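Local coordinates for hydrolase (Rhizobium meliloti, PDB 5HOE), which is a carbohydrate acetylesterase of the GDSL-like (SGNH) hydrolase family, assembles as an octamer and probably cleaves acetyl ester bonds on sugars, at residues N123-G126 and K127-Q131; K183-A186 and D187-V191; P162-E165 and G166-G170. All coordinates share one frame; numbering follows the deposited sequence.

Overall arrangement
Contacts 1 and 2 are neighbours on one side of the chain, with centres about 11 Å apart. They pack helix 118-133 against helix 171-189. Met125 CG meets Leu185 CD2 at 3.6 Å, and Val129 CG1 meets Met189 CE at 3.6 Å. Contact 3 is the short helix 162-167 with the loop that follows it. Its centre is about 26 Å from that of contact 1 and about 31 Å from that of contact 2, and it touches neither within the chain. The octamer changes this: contact 3 of one subunit meets contact 2 of another. In contact 3, Phe164 touches residues of a probable Ser25-His209-Asp206 triad, as expected of an SGNH hydrolase.

Contact 1: residues N123-G126 and K127-Q131; sequences NGMG and KLVGQ
Met125 and Val129 stand one turn apart on the same helix and make its apolar side-chain contact here. Met125 CG lies 4.3 Å from Val129 CG2, a loose approach. The valine branch is closer to the backbone: Val129 CG2 sits 3.3 Å from Met125 O. It gets there because CG1 is anti to the backbone N (chi1 175°), which leaves CG2 beside that N. Two more side chains rest on a carbonyl of the turn before. Lys127 CB is 3.3 Å from Gly124 O, and Leu128 CG is 3.6 Å from the same oxygen.

Backbone hydrogen bonds tie the two segments together in the i to i+4 pattern. Val129 N gives the shortest of them, 2.9 Å to Met125 O, almost in line with the carbonyl. Lys127 N binds Asn123 O, and Gly130 N binds Gly126 O. Leu128 N to Gly124 O is longer, at 3.2 Å. The backbone Asn123 O takes a second bond, from Asn78 ND2 of a second subunit.

The polar end of Lys127 works outside the segments. Its extended chain carries NZ to Ser85 OG.

Met125 and Val129 face strand 147-152 and helix 171-189, while Leu128 turns to helix 84-95. This is an amphipathic helix laid on the parallel sheet of the alpha/beta SGNH hydrolase fold.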
loop_
_atom_site.group_PDB
_atom_site.type_symbol
_atom_site.label_atom_id
_atom_site.label_comp_id
_atom_site.label_asym_id
_atom_site.label_seq_id
_atom_site.Cartn_x
_atom_site.Cartn_y
_atom_site.Cartn_z
ATOM N N ASN A 123 23.814 -1.301 -9.734
ATOM C CA ASN A 123 22.545 -1.856 -10.200
ATOM C C ASN A 123 21.440 -0.795 -10.243
ATOM O O ASN A 123 20.551 -0.859 -11.103
ATOM C CB ASN A 123 22.135 -3.036 -9.327
ATOM C CG ASN A 123 21.053 -3.868 -9.958
ATOM O OD1 ASN A 123 21.198 -4.350 -11.088
ATOM N ND2 ASN A 123 19.964 -4.070 -9.226
ATOM N N GLY A 124 21.482 0.183 -9.331
ATOM C CA GLY A 124 20.553 1.303 -9.404
ATOM C C GLY A 124 20.799 2.186 -10.610
ATOM O O GLY A 124 19.852 2.636 -11.267
ATOM N N MET A 125 22.066 2.460 -10.906
ATOM C CA MET A 125 22.408 3.080 -12.181
ATOM C C MET A 125 21.870 2.254 -13.345
ATOM O O MET A 125 21.348 2.810 -14.323
ATOM C CB MET A 125 23.924 3.266 -12.290
ATOM C CG MET A 125 24.381 3.851 -13.611
ATOM S SD MET A 125 23.762 5.551 -13.956
ATOM C CE MET A 125 24.772 6.559 -12.869
ATOM N N GLY A 126 21.960 0.924 -13.247
ATOM C CA GLY A 126 21.443 0.085 -14.313
ATOM C C GLY A 126 19.952 0.262 -14.511
ATOM O O GLY A 126 19.464 0.225 -15.642
ATOM N N LYS A 127 19.209 0.447 -13.412
ATOM C CA LYS A 127 17.782 0.734 -13.519
ATOM C C LYS A 127 17.551 1.995 -14.344
ATOM O O LYS A 127 16.660 2.030 -15.207
ATOM C CB LYS A 127 17.171 0.889 -12.117
ATOM C CG LYS A 127 15.683 1.100 -12.121
ATOM C CD LYS A 127 15.137 1.270 -10.731
ATOM C CE LYS A 127 13.622 1.402 -10.757
ATOM N NZ LYS A 127 13.042 1.690 -9.402
ATOM N N LEU A 128 18.340 3.043 -14.090
ATOM C CA LEU A 128 18.172 4.289 -14.829
ATOM C C LEU A 128 18.533 4.105 -16.299
ATOM O O LEU A 128 17.834 4.609 -17.178
ATOM C CB LEU A 128 19.015 5.404 -14.194
ATOM C CG LEU A 128 18.745 5.730 -12.729
ATOM C CD1 LEU A 128 19.753 6.748 -12.201
ATOM C CD2 LEU A 128 17.307 6.208 -12.585
ATOM N N VAL A 129 19.605 3.370 -16.583
ATOM C CA VAL A 129 19.988 3.128 -17.967
ATOM C C VAL A 129 18.854 2.427 -18.708
ATOM O O VAL A 129 18.500 2.792 -19.839
ATOM C CB VAL A 129 21.302 2.328 -18.032
ATOM C CG1 VAL A 129 21.659 1.952 -19.492
ATOM C CG2 VAL A 129 22.448 3.104 -17.430
ATOM N N GLY A 130 18.260 1.417 -18.070
ATOM C CA GLY A 130 17.135 0.716 -18.663
ATOM C C GLY A 130 15.939 1.616 -18.928
ATOM O O GLY A 130 15.229 1.431 -19.915
ATOM N N GLN A 131 15.675 2.578 -18.035
ATOM C CA GLN A 131 14.568 3.505 -18.254
ATOM C C GLN A 131 14.802 4.351 -19.499
ATOM O O GLN A 131 13.857 4.668 -20.222
ATOM C CB GLN A 131 14.373 4.408 -17.028
ATOM C CG GLN A 131 13.760 3.693 -15.851
ATOM C CD GLN A 131 13.704 4.508 -14.596
ATOM O OE1 GLN A 131 14.461 5.458 -14.424
ATOM N NE2 GLN A 131 12.805 4.129 -13.694
#

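Contact 2: residues K183-A186 and D187-V191; sequences KALA and DFMKV
Lys183 O lies over one face of the Asp187 carboxylate, 3.4 Å from Asp187 CG. Both are acceptor groups, and no bond joins them. The Phe188 ring starts from the same turn, where Phe188 CB rests on Ala184 O, but then leads away from the first segment. It meets rings of a second subunit: edge-to-face with Phe164 and at about 50° to Trp163 of that subunit.

Lys183 reaches Asp187 by a bend at its second torsion (chi2 73°). The two side chains cross at a slant, with Lys183 CE 3.8 Å from Asp187 OD2. Lys183 NZ stays 4.0 Å from Asp187 OD1, too far for a salt bridge. A water joins them. It accepts from Lys183 NZ and donates a weak bond to Asp187 OD1.

The helix closes here in a Schellman motif. Lys190 has positive phi. Val191 N donates to Ala186 O at 3.0 Å, and Lys190 N makes a weak bond to Asp187 O at 3.2 Å. The turn brings Val191 CG2 to Ala186 CB, 3.9 Å, just before strand 192-195. Four carbonyl oxygens share the three hydrogens of Lys190 NZ. The strongest partner is Ser37 O of the second subunit, whose Glu35 O also takes part. Lys190 NZ binds Asp187 O at 2.8 Å, and approaches Phe188 O from above the carbonyl plane.

Leu185 and Met189 run alongside each other, and Leu185 CD1 touches Met189 SD at 3.6 Å.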
loop_
_atom_site.group_PDB
_atom_site.type_symbol
_atom_site.label_atom_id
_atom_site.label_comp_id
_atom_site.label_asym_id
_atom_site.label_seq_id
_atom_site.Cartn_x
_atom_site.Cartn_y
_atom_site.Cartn_z
ATOM N N LYS A 183 31.773 0.919 -15.283
ATOM C CA LYS A 183 32.366 0.536 -16.566
ATOM C C LYS A 183 31.855 -0.840 -16.983
ATOM O O LYS A 183 31.476 -1.055 -18.140
ATOM C CB LYS A 183 33.896 0.513 -16.450
ATOM C CG LYS A 183 34.628 0.070 -17.730
ATOM C CD LYS A 183 34.583 1.120 -18.783
ATOM C CE LYS A 183 35.176 0.615 -20.099
ATOM N NZ LYS A 183 34.936 1.589 -21.194
ATOM N N ALA A 184 31.819 -1.780 -16.033
ATOM C CA ALA A 184 31.305 -3.119 -16.308
ATOM C C ALA A 184 29.828 -3.082 -16.702
ATOM O O ALA A 184 29.405 -3.776 -17.634
ATOM C CB ALA A 184 31.508 -3.989 -15.071
ATOM N N LEU A 185 29.033 -2.264 -16.007
ATOM C CA LEU A 185 27.619 -2.109 -16.333
ATOM C C LEU A 185 27.437 -1.560 -17.740
ATOM O O LEU A 185 26.624 -2.072 -18.522
ATOM C CB LEU A 185 26.990 -1.147 -15.332
ATOM C CG LEU A 185 25.593 -0.588 -15.678
ATOM C CD1 LEU A 185 24.520 -1.652 -15.501
ATOM C CD2 LEU A 185 25.274 0.623 -14.833
ATOM N N ALA A 186 28.161 -0.485 -18.062
ATOM C CA ALA A 186 27.997 0.152 -19.363
ATOM C C ALA A 186 28.418 -0.789 -20.493
ATOM O O ALA A 186 27.780 -0.821 -21.548
ATOM C CB ALA A 186 28.778 1.465 -19.417
ATOM N N ASP A 187 29.486 -1.563 -20.294
ATOM C CA ASP A 187 29.841 -2.555 -21.307
ATOM C C ASP A 187 28.731 -3.586 -21.478
ATOM O O ASP A 187 28.379 -3.955 -22.607
ATOM C CB ASP A 187 31.148 -3.256 -20.939
ATOM C CG ASP A 187 32.359 -2.374 -21.106
ATOM O OD1 ASP A 187 32.241 -1.313 -21.766
ATOM O OD2 ASP A 187 33.431 -2.763 -20.580
ATOM N N PHE A 188 28.172 -4.066 -20.368
ATOM C CA PHE A 188 27.149 -5.106 -20.415
ATOM C C PHE A 188 25.893 -4.600 -21.117
ATOM O O PHE A 188 25.329 -5.287 -21.983
ATOM C CB PHE A 188 26.863 -5.518 -18.970
ATOM C CG PHE A 188 25.884 -6.653 -18.800
ATOM C CD1 PHE A 188 24.526 -6.397 -18.688
ATOM C CD2 PHE A 188 26.324 -7.965 -18.700
ATOM C CE1 PHE A 188 23.620 -7.436 -18.491
ATOM C CE2 PHE A 188 25.433 -8.998 -18.494
ATOM C CZ PHE A 188 24.076 -8.735 -18.386
ATOM N N MET A 189 25.455 -3.383 -20.775
ATOM C CA MET A 189 24.258 -2.802 -21.371
ATOM C C MET A 189 24.522 -2.140 -22.727
ATOM O O MET A 189 23.580 -1.637 -23.344
ATOM C CB MET A 189 23.590 -1.824 -20.388
ATOM C CG MET A 189 23.088 -2.491 -19.125
ATOM S SD MET A 189 22.059 -1.431 -18.107
ATOM C CE MET A 189 20.530 -1.417 -19.018
ATOM N N LYS A 190 25.777 -2.143 -23.197
ATOM C CA LYS A 190 26.157 -1.619 -24.513
ATOM C C LYS A 190 25.867 -0.114 -24.648
ATOM O O LYS A 190 25.370 0.367 -25.674
ATOM C CB LYS A 190 25.548 -2.457 -25.648
ATOM C CG LYS A 190 25.781 -3.978 -25.511
ATOM C CD LYS A 190 27.255 -4.368 -25.730
ATOM C CE LYS A 190 27.539 -5.871 -25.448
ATOM N NZ LYS A 190 27.478 -6.205 -23.981
ATOM N N VAL A 191 26.201 0.644 -23.598
ATOM C CA VAL A 191 26.097 2.100 -23.622
ATOM C C VAL A 191 27.466 2.729 -23.382
ATOM O O VAL A 191 28.483 2.028 -23.256
ATOM C CB VAL A 191 25.043 2.613 -22.613
ATOM C CG1 VAL A 191 23.648 2.062 -22.945
ATOM C CG2 VAL A 191 25.436 2.281 -21.177
HETATM O O HOH W 1 34.959 -0.650 -23.526
#

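Contact 3: residues P162-E165 and G166-G170; sequences PWFE and GMFGG
Met167 N binds Trp163 O at 2.9 Å in a short helix, 162-167, where Gly166 N likewise bonds to Pro162 O and Phe168 N to Phe164 O. Phe168 is the first residue to leave helical backbone angles.

Met167 is the side chain that joins the turns. Its CG is anti to the backbone N (chi1 -167°), and the chain bends only at its end (chi3 -64°). This brings the methyl against two aromatic side chains. Met167 CE lies 3.6 Å from Trp163 NE1 and 3.8 Å from Phe164 CD1. The methionine chain runs nearly perpendicular to the Trp163 side chain but alongside Phe164.

Met167 SD lies at the edge of the Phe164 ring, in its plane, 5.0 Å from the ring centroid. This is a Met-aromatic contact of the edge type. Phe164 also touches residues of the probable Ser-His-Asp triad of the SGNH fold, and the helix lies at a subunit interface. Phe164 and Phe168 both pack on Ile208. Replacing Phe164 by an alanine would probably open a gap beside Ile208 and leave Met167 SD without its aromatic partner.

Phe164 and Phe168 approach more loosely, with Phe164 CD1 4.5 Å from Phe168 CE2. The edge of the Phe168 ring faces the backbone instead, as Phe168 CD2 is 3.6 Å from Phe164 O. The Phe168 side chain is about 5 Å from a phosphate ion that probably came from the crystallisation solution. Gly166 O accepts a bond from Ser112 OG. At the interface with a third subunit, Trp163 and Met167 meet its Tyr119.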
loop_
_atom_site.group_PDB
_atom_site.type_symbol
_atom_site.label_atom_id
_atom_site.label_comp_id
_atom_site.label_asym_id
_atom_site.label_seq_id
_atom_site.Cartn_x
_atom_site.Cartn_y
_atom_site.Cartn_z
ATOM N N PRO A 162 31.389 17.439 11.046
ATOM C CA PRO A 162 30.980 16.148 11.624
ATOM C C PRO A 162 29.639 15.642 11.137
ATOM O O PRO A 162 29.438 14.416 11.100
ATOM C CB PRO A 162 30.955 16.416 13.134
ATOM C CG PRO A 162 30.926 17.864 13.269
ATOM C CD PRO A 162 31.703 18.403 12.112
ATOM N N TRP A 163 28.696 16.524 10.781
ATOM C CA TRP A 163 27.416 16.011 10.290
ATOM C C TRP A 163 27.575 15.358 8.920
ATOM O O TRP A 163 27.017 14.280 8.675
ATOM C CB TRP A 163 26.344 17.101 10.255
ATOM C CG TRP A 163 24.991 16.540 9.933
ATOM C CD1 TRP A 163 24.252 16.771 8.813
ATOM C CD2 TRP A 163 24.228 15.622 10.739
ATOM N NE1 TRP A 163 23.070 16.059 8.870
ATOM C CE2 TRP A 163 23.033 15.352 10.046
ATOM C CE3 TRP A 163 24.445 15.002 11.977
ATOM C CZ2 TRP A 163 22.065 14.480 10.541
ATOM C CZ3 TRP A 163 23.473 14.152 12.479
ATOM C CH2 TRP A 163 22.284 13.908 11.765
ATOM N N PHE A 164 28.323 15.988 8.013
ATOM C CA PHE A 164 28.620 15.344 6.737
ATOM C C PHE A 164 29.434 14.068 6.925
ATOM O O PHE A 164 29.206 13.083 6.220
ATOM C CB PHE A 164 29.364 16.293 5.795
ATOM C CG PHE A 164 28.474 17.185 4.925
ATOM C CD1 PHE A 164 27.265 16.729 4.388
ATOM C CD2 PHE A 164 28.887 18.475 4.608
ATOM C CE1 PHE A 164 26.497 17.555 3.569
ATOM C CE2 PHE A 164 28.121 19.294 3.820
ATOM C CZ PHE A 164 26.930 18.849 3.295
ATOM N N GLU A 165 30.415 14.069 7.846
ATOM C CA GLU A 165 31.176 12.848 8.085
ATOM C C GLU A 165 30.266 11.694 8.504
ATOM O O GLU A 165 30.410 10.560 8.015
ATOM C CB GLU A 165 32.266 13.081 9.133
ATOM C CG GLU A 165 33.091 11.849 9.339
ATOM C CD GLU A 165 34.449 12.111 9.946
ATOM O OE1 GLU A 165 34.770 13.277 10.298
ATOM O OE2 GLU A 165 35.204 11.121 10.069
ATOM N N GLY A 166 29.325 11.954 9.413
ATOM C CA GLY A 166 28.362 10.923 9.773
ATOM C C GLY A 166 27.469 10.537 8.610
ATOM O O GLY A 166 27.164 9.360 8.404
ATOM N N MET A 167 27.049 11.526 7.830
ATOM C CA MET A 167 26.161 11.281 6.699
ATOM C C MET A 167 26.779 10.306 5.710
ATOM O O MET A 167 26.074 9.473 5.135
ATOM C CB MET A 167 25.869 12.608 5.995
ATOM C CG MET A 167 24.749 12.547 5.013
ATOM S SD MET A 167 24.489 14.127 4.159
ATOM C CE MET A 167 24.017 15.192 5.538
ATOM N N PHE A 168 28.100 10.396 5.504
ATOM C CA PHE A 168 28.809 9.571 4.530
ATOM C C PHE A 168 29.686 8.487 5.162
ATOM O O PHE A 168 30.559 7.923 4.485
ATOM C CB PHE A 168 29.602 10.451 3.558
ATOM C CG PHE A 168 28.722 11.148 2.558
ATOM C CD1 PHE A 168 28.309 10.490 1.410
ATOM C CD2 PHE A 168 28.304 12.454 2.755
ATOM C CE1 PHE A 168 27.483 11.109 0.513
ATOM C CE2 PHE A 168 27.479 13.074 1.834
ATOM C CZ PHE A 168 27.089 12.411 0.707
ATOM N N GLY A 169 29.429 8.137 6.416
ATOM C CA GLY A 169 30.142 7.038 7.053
ATOM C C GLY A 169 30.134 5.765 6.235
ATOM O O GLY A 169 29.073 5.299 5.820
ATOM N N GLY A 170 31.308 5.200 5.977
ATOM C CA GLY A 170 31.418 4.041 5.118
ATOM C C GLY A 170 31.383 4.340 3.634
ATOM O O GLY A 170 31.606 3.420 2.832
#